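Local structure of lipase (Acinetobacter baumannii, 4OPM) at residues S24-L27 with I32-S35; L238-K243 with Q282-Q287; I248-A253 with P266-N271. The protein is a putative alpha/beta-hydrolase-fold lipase that probably hydrolyses the ester bonds of triacylglycerols. All coordinates share one frame; numbering follows the deposited sequence. Where two conformers were deposited one is given.

Contact 1. Residues S24-L27 with I32-S35; sequences SKSL and ITWS
Leu-27 and Trp-34 face each other as an antiparallel hydrogen-bonded pair in the beta hairpin of strands 22-29 and 32-39, at the edge of the alpha/beta-hydrolase sheet. Two backbone bonds join them: Leu-27 N gives its hydrogen to Trp-34 O at 2.9 Å, lying in the carbonyl plane, while Trp-34 N reaches Leu-27 O at 2.8 Å from a position tilted 33° out of it. Both side chains leave on the same face of the sheet but diverge. The indole turns away from the partner strand because CG of Trp-34 stands anti to its carbonyl carbon, beside the backbone N (chi1 -71°). The same Leu-27 O lies at the indole edge, in plane, with CB of Trp-34 3.5 Å away. Over one indole face lies CG2 of Ile-32, offset toward the rim; this flat, apolar surface and the branched chain suit a buried place, and Phe-104 of helix 94-107 also meets the ring.

On the other face Ser-26 and Ser-35 form a non-hydrogen-bonded pair, their CA atoms 4.7 Å apart. Thr-33 has its methyl CG2 anti to the backbone N and OG1 beside that N; the methyl lies near the hydroxyl of Ser-26 in the one conformer of that serine described here, while OG1 bonds to a bound polyether molecule, probably from the crystallisation liquor. Serine suits position 35 because its hydroxyl serves two partners: Ser-35 OG is bonded to Asp-77 and also takes part in a water bridge back to the outer strand. That water donates to Lys-25 O at 2.8 Å and lies 2.6 Å from Ser-35 OG.

Contact 2. Residues L238-K243 with Q282-Q287; sequences LILWGK and QLVIQQ
Leu-240 reaches from strand 237-242 to helix 281-298, whose Val-284 and Gln-287 receive it in a strand-to-helix layer of the alpha/beta-hydrolase fold. Strand and helix segments run nearly antiparallel, at 160°, with axes 10.3 Å apart, a gap that aliphatic side chains fill. From CB, which points toward the helix, the chain of Leu-240 continues to CG, extended anti to the backbone N (chi1 -171°), and there forks. Its CD1 branch goes to the helix backbone, 4.1 Å from CA of Val-284, and also meets the methylene CG of Gln-287 at 4.2 Å. The CD2 branch instead takes the valine side chain, its methyl 4.1 Å from CG2 of Val-284, the two side chains crossing at a slant. A forked leucine suits this place because CD1 can lie against both Val-284 and Gln-287, about one turn apart, while CD2 takes the valine methyl.

Val-284 is buried, and its short branch presents CG2 to Leu-240; Phe-141 of the neighbouring strand 137-143 packs against Val-284, Leu-238 and Leu-240. Gln-287, partly exposed, uses its aliphatic part here, and its side chain also touches Val-267 of the edge strand 267-269.

Two residues back along the strand, on the same side, Leu-238 repeats the extended first torsion (chi1 -179°). No hydrogen bond crosses the interface; the leucines touch the helix through their methyls, which meet carbon atoms and, at Leu-238, a backbone carbonyl: Leu-238 CD2 ends 3.9 Å from Gln-287 O and 4.4 Å from Gln-287 CB.

Contact 3. Residues I248-A253 with P266-N271; sequences INVEVA and PVILEN
Val-250 and Ala-253 pack on Ile-268 and Pro-266 in a beta-alpha-beta unit, where helix 251-259 links strand 237-242 to the edge strand 267-269.

The contact between side chains is wholly apolar. Beta-branched Val-250 presents CG2 to Ile-268, 3.8 Å from its CG2 and equally close to its CD1. Ile-268 meets two residues of 248-253: with chi2 at -56° its CD1 turns aside and also lies 3.9 Å from CB of Ala-253. The alanine, buried on the helix face turned to the strand, is small enough to let the backbones draw near; its CB lies 4.0 Å from CB of Pro-266. Trp-241 of the adjoining strand touches both Ala-253 and Ile-268.

The polar bonds do not cross the contact. ND2 of Asn-249 bonds nearly straight (169°) to OE1 of Glu-251, reaching the anti side of the carboxylate, and also to Ser-151 O. Ala-253 N bonds to Val-250 O, and both residues point their CB toward the strand.

One contact joins ring to backbone. Proline, with no N-H of its own to satisfy, sets an apolar ring against the alanine, Pro-266 CG sitting 3.5 Å from Ala-253 O.

All three contacts belong to one mixed sheet, but contact 1 lies at one end of it and contacts 2 and 3 at the other, on opposite sides of the chain's centre. Contact 2 is the buried one; contacts 1 and 3 are partly buried and involve the outermost strands. Contacts 2 and 3 adjoin, their centres about 9 Å apart: strands 237-242 and 267-269 are neighbours, and helices 281-298 and 251-259 pack against them, contact 3 nested within the loop that contact 2 closes. Chemistry follows place: strand against strand in contact 1 brings backbone hydrogen bonds and water, whereas helix against strand in contacts 2 and 3 relies on aliphatic side chains.

Contact 1. Residues S24-L27 with I32-S35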
# COMPACT_ATOMS: atom_id res chain seq x y z
N SER A 24 -15.30 -7.55 5.98
CA SER A 24 -14.21 -8.50 5.75
C SER A 24 -14.73 -9.68 4.97
O SER A 24 -15.80 -10.22 5.27
CB SER A 24 -13.58 -8.95 7.07
OG SER A 24 -12.97 -7.84 7.71
N LYS A 25 -13.98 -10.05 3.93
CA LYS A 25 -14.33 -11.15 3.04
C LYS A 25 -13.11 -12.04 2.84
O LYS A 25 -11.98 -11.65 3.18
CB LYS A 25 -14.87 -10.62 1.70
CG LYS A 25 -16.27 -9.99 1.85
CD LYS A 25 -17.06 -9.95 0.59
CE LYS A 25 -18.38 -9.25 0.81
NZ LYS A 25 -19.10 -9.01 -0.46
N SER A 26 -13.36 -13.25 2.33
CA SER A 26 -12.32 -14.24 2.07
C SER A 26 -12.54 -14.87 0.70
O SER A 26 -13.69 -15.10 0.31
CB SER A 26 -12.34 -15.31 3.17
OG SER A 26 -11.39 -16.33 2.95
N LEU A 27 -11.47 -15.16 -0.02
CA LEU A 27 -11.60 -15.80 -1.33
C LEU A 27 -10.40 -16.71 -1.60
O LEU A 27 -9.25 -16.26 -1.54
CB LEU A 27 -11.73 -14.72 -2.43
CG LEU A 27 -11.95 -15.20 -3.88
CD1 LEU A 27 -13.32 -15.90 -4.03
CD2 LEU A 27 -11.85 -14.05 -4.84
N ILE A 32 -3.83 -19.76 -2.54
CA ILE A 32 -3.87 -18.61 -1.64
C ILE A 32 -5.28 -18.37 -1.16
O ILE A 32 -6.20 -18.31 -1.99
CB ILE A 32 -3.31 -17.31 -2.31
CG1 ILE A 32 -1.90 -17.50 -2.92
CG2 ILE A 32 -3.36 -16.09 -1.34
CD1 ILE A 32 -1.47 -16.37 -3.86
N THR A 33 -5.47 -18.20 0.16
CA THR A 33 -6.75 -17.78 0.71
C THR A 33 -6.61 -16.30 1.01
O THR A 33 -5.96 -15.92 1.99
CB THR A 33 -7.20 -18.62 1.91
OG1 THR A 33 -7.26 -19.98 1.49
CG2 THR A 33 -8.59 -18.20 2.41
N TRP A 34 -7.18 -15.46 0.15
CA TRP A 34 -7.09 -14.02 0.30
C TRP A 34 -8.07 -13.51 1.34
O TRP A 34 -9.25 -13.86 1.31
CB TRP A 34 -7.38 -13.32 -1.04
CG TRP A 34 -6.30 -13.48 -2.07
CD1 TRP A 34 -6.18 -14.49 -2.97
CD2 TRP A 34 -5.24 -12.56 -2.35
NE1 TRP A 34 -5.10 -14.26 -3.80
CE2 TRP A 34 -4.49 -13.10 -3.41
CE3 TRP A 34 -4.84 -11.33 -1.78
CZ2 TRP A 34 -3.37 -12.45 -3.94
CZ3 TRP A 34 -3.73 -10.68 -2.31
CH2 TRP A 34 -3.00 -11.24 -3.37
N SER A 35 -7.58 -12.65 2.23
CA SER A 35 -8.39 -11.87 3.16
C SER A 35 -8.46 -10.47 2.55
O SER A 35 -7.43 -9.96 2.10
CB SER A 35 -7.76 -11.84 4.55
OG SER A 35 -8.37 -10.85 5.36
O HOH W 1 -10.91 -11.31 5.79

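Contact 2. Residues L238-K243 with Q282-Q287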
# COMPACT_ATOMS: atom_id res chain seq x y z
N LEU A 238 -1.60 10.00 -10.35
CA LEU A 238 -1.52 10.96 -9.28
C LEU A 238 -0.39 10.50 -8.36
O LEU A 238 -0.32 9.32 -8.00
CB LEU A 238 -2.86 11.07 -8.52
CG LEU A 238 -2.92 12.08 -7.36
CD1 LEU A 238 -2.72 13.52 -7.86
CD2 LEU A 238 -4.24 11.97 -6.61
N ILE A 239 0.51 11.43 -8.01
CA ILE A 239 1.65 11.13 -7.13
C ILE A 239 1.51 11.98 -5.91
O ILE A 239 1.37 13.19 -6.03
CB ILE A 239 3.02 11.38 -7.85
CG1 ILE A 239 3.16 10.55 -9.14
CG2 ILE A 239 4.23 11.18 -6.90
CD1 ILE A 239 4.13 11.18 -10.17
N LEU A 240 1.61 11.37 -4.73
CA LEU A 240 1.54 12.12 -3.48
C LEU A 240 2.67 11.65 -2.56
O LEU A 240 2.93 10.46 -2.46
CB LEU A 240 0.16 11.99 -2.81
CG LEU A 240 -0.10 12.91 -1.62
CD1 LEU A 240 -1.55 13.35 -1.57
CD2 LEU A 240 0.30 12.21 -0.31
N TRP A 241 3.35 12.60 -1.92
CA TRP A 241 4.47 12.31 -1.03
C TRP A 241 4.39 13.07 0.26
O TRP A 241 3.83 14.17 0.32
CB TRP A 241 5.79 12.73 -1.72
CG TRP A 241 6.84 11.66 -1.74
CD1 TRP A 241 7.86 11.48 -0.84
CD2 TRP A 241 6.92 10.58 -2.66
NE1 TRP A 241 8.59 10.36 -1.18
CE2 TRP A 241 8.03 9.79 -2.29
CE3 TRP A 241 6.14 10.18 -3.77
CZ2 TRP A 241 8.41 8.65 -3.01
CZ3 TRP A 241 6.53 9.06 -4.49
CH2 TRP A 241 7.62 8.28 -4.08
N GLY A 242 5.07 12.54 1.27
CA GLY A 242 5.29 13.26 2.51
C GLY A 242 6.65 13.92 2.36
O GLY A 242 7.63 13.24 2.03
N LYS A 243 6.72 15.25 2.54
CA LYS A 243 7.98 16.00 2.38
C LYS A 243 9.10 15.42 3.27
O LYS A 243 10.25 15.38 2.85
CB LYS A 243 7.73 17.48 2.71
CG LYS A 243 8.99 18.36 2.63
CD LYS A 243 8.96 19.30 1.45
CE LYS A 243 10.06 20.33 1.53
NZ LYS A 243 9.64 21.63 0.95
N GLN A 282 -7.23 13.21 5.38
CA GLN A 282 -8.15 14.20 4.81
C GLN A 282 -7.47 14.98 3.68
O GLN A 282 -8.12 15.31 2.68
CB GLN A 282 -8.68 15.14 5.90
CG GLN A 282 -9.51 14.38 6.96
CD GLN A 282 -9.60 15.14 8.27
OE1 GLN A 282 -9.51 16.36 8.32
NE2 GLN A 282 -9.82 14.40 9.36
N LEU A 283 -6.16 15.24 3.82
CA LEU A 283 -5.37 15.93 2.79
C LEU A 283 -5.15 15.02 1.58
O LEU A 283 -5.14 15.50 0.45
CB LEU A 283 -4.04 16.43 3.37
CG LEU A 283 -4.19 17.43 4.56
CD1 LEU A 283 -2.85 17.99 4.98
CD2 LEU A 283 -5.17 18.58 4.23
N VAL A 284 -5.01 13.69 1.81
CA VAL A 284 -4.88 12.72 0.72
C VAL A 284 -6.18 12.71 -0.09
O VAL A 284 -6.14 12.84 -1.32
CB VAL A 284 -4.54 11.32 1.30
CG1 VAL A 284 -4.76 10.20 0.26
CG2 VAL A 284 -3.11 11.29 1.85
N ILE A 285 -7.33 12.61 0.60
CA ILE A 285 -8.65 12.57 -0.04
C ILE A 285 -8.94 13.88 -0.77
O ILE A 285 -9.53 13.86 -1.85
CB ILE A 285 -9.72 12.23 1.03
CG1 ILE A 285 -9.65 10.71 1.38
CG2 ILE A 285 -11.13 12.67 0.66
CD1 ILE A 285 -10.07 9.73 0.19
N GLN A 286 -8.49 15.02 -0.22
CA GLN A 286 -8.67 16.33 -0.85
C GLN A 286 -8.08 16.35 -2.28
O GLN A 286 -8.65 17.00 -3.16
CB GLN A 286 -8.02 17.42 0.01
CG GLN A 286 -8.17 18.83 -0.54
CD GLN A 286 -7.66 19.81 0.46
OE1 GLN A 286 -6.47 19.80 0.80
NE2 GLN A 286 -8.56 20.61 1.03
N GLN A 287 -7.02 15.57 -2.53
CA GLN A 287 -6.41 15.44 -3.85
C GLN A 287 -6.98 14.26 -4.65
O GLN A 287 -7.20 14.38 -5.86
CB GLN A 287 -4.88 15.23 -3.72
CG GLN A 287 -4.18 16.36 -2.95
CD GLN A 287 -4.32 17.73 -3.59
OE1 GLN A 287 -4.38 17.88 -4.83
NE2 GLN A 287 -4.36 18.76 -2.76

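Contact 3. Residues I248-A253 with P266-N271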
# COMPACT_ATOMS: atom_id res chain seq x y z
N ILE A 248 11.85 6.80 1.50
CA ILE A 248 11.98 7.12 0.07
C ILE A 248 11.94 8.64 -0.02
O ILE A 248 10.88 9.24 0.21
CB ILE A 248 10.90 6.41 -0.80
CG1 ILE A 248 10.77 4.89 -0.43
CG2 ILE A 248 11.21 6.59 -2.29
CD1 ILE A 248 9.62 4.15 -1.07
N ASN A 249 13.11 9.27 -0.29
CA ASN A 249 13.25 10.73 -0.30
C ASN A 249 12.34 11.38 -1.34
O ASN A 249 12.18 10.87 -2.46
CB ASN A 249 14.70 11.16 -0.50
CG ASN A 249 15.36 10.54 -1.70
OD1 ASN A 249 15.52 9.32 -1.80
ND2 ASN A 249 15.78 11.39 -2.64
N VAL A 250 11.78 12.55 -0.98
CA VAL A 250 10.81 13.32 -1.73
C VAL A 250 11.25 13.62 -3.20
O VAL A 250 10.37 13.71 -4.06
CB VAL A 250 10.41 14.62 -0.95
CG1 VAL A 250 11.57 15.61 -0.85
CG2 VAL A 250 9.16 15.27 -1.55
N GLU A 251 12.56 13.73 -3.49
CA GLU A 251 13.06 14.01 -4.86
C GLU A 251 12.58 12.98 -5.88
O GLU A 251 12.40 13.29 -7.06
CB GLU A 251 14.60 14.07 -4.89
CG GLU A 251 15.16 15.32 -4.21
CD GLU A 251 15.17 15.33 -2.69
OE1 GLU A 251 15.03 14.25 -2.06
OE2 GLU A 251 15.30 16.44 -2.12
N VAL A 252 12.35 11.76 -5.40
CA VAL A 252 11.87 10.62 -6.17
C VAL A 252 10.48 10.93 -6.78
O VAL A 252 10.20 10.45 -7.88
CB VAL A 252 11.89 9.39 -5.22
CG1 VAL A 252 10.86 8.35 -5.60
CG2 VAL A 252 13.30 8.82 -5.10
N ALA A 253 9.62 11.74 -6.09
CA ALA A 253 8.29 12.13 -6.61
C ALA A 253 8.43 12.81 -8.00
O ALA A 253 7.65 12.52 -8.92
CB ALA A 253 7.58 13.06 -5.64
N PRO A 266 3.30 16.25 -8.87
CA PRO A 266 3.15 15.60 -7.56
C PRO A 266 2.63 16.53 -6.47
O PRO A 266 2.86 17.74 -6.51
CB PRO A 266 4.57 15.14 -7.21
CG PRO A 266 5.29 15.11 -8.53
CD PRO A 266 4.71 16.25 -9.30
N VAL A 267 1.89 15.96 -5.52
CA VAL A 267 1.40 16.69 -4.35
C VAL A 267 2.37 16.38 -3.21
O VAL A 267 2.55 15.21 -2.85
CB VAL A 267 -0.06 16.30 -3.98
CG1 VAL A 267 -0.48 16.95 -2.66
CG2 VAL A 267 -1.02 16.65 -5.11
N ILE A 268 2.99 17.43 -2.65
CA ILE A 268 3.96 17.25 -1.57
C ILE A 268 3.38 17.80 -0.28
O ILE A 268 3.14 19.01 -0.17
CB ILE A 268 5.33 17.90 -1.91
CG1 ILE A 268 5.87 17.46 -3.31
CG2 ILE A 268 6.35 17.67 -0.77
CD1 ILE A 268 6.02 15.96 -3.56
N LEU A 269 3.12 16.89 0.67
CA LEU A 269 2.52 17.28 1.95
C LEU A 269 3.59 17.68 2.95
O LEU A 269 4.44 16.86 3.31
CB LEU A 269 1.62 16.16 2.52
CG LEU A 269 0.41 15.71 1.68
CD1 LEU A 269 -0.46 14.72 2.46
CD2 LEU A 269 -0.45 16.90 1.21
N GLU A 270 3.57 18.95 3.41
CA GLU A 270 4.52 19.40 4.43
C GLU A 270 4.21 18.68 5.76
O GLU A 270 3.05 18.35 6.02
CB GLU A 270 4.41 20.93 4.63
CG GLU A 270 4.88 21.76 3.44
CD GLU A 270 6.34 21.62 3.06
OE1 GLU A 270 7.20 21.53 3.97
OE2 GLU A 270 6.63 21.61 1.84
N ASN A 271 5.25 18.45 6.59
CA ASN A 271 5.12 17.86 7.93
C ASN A 271 4.44 16.48 7.91
O ASN A 271 3.72 16.12 8.84
CB ASN A 271 4.36 18.82 8.87
CG ASN A 271 5.09 20.13 9.03
OD1 ASN A 271 6.30 20.16 9.26
ND2 ASN A 271 4.40 21.23 8.78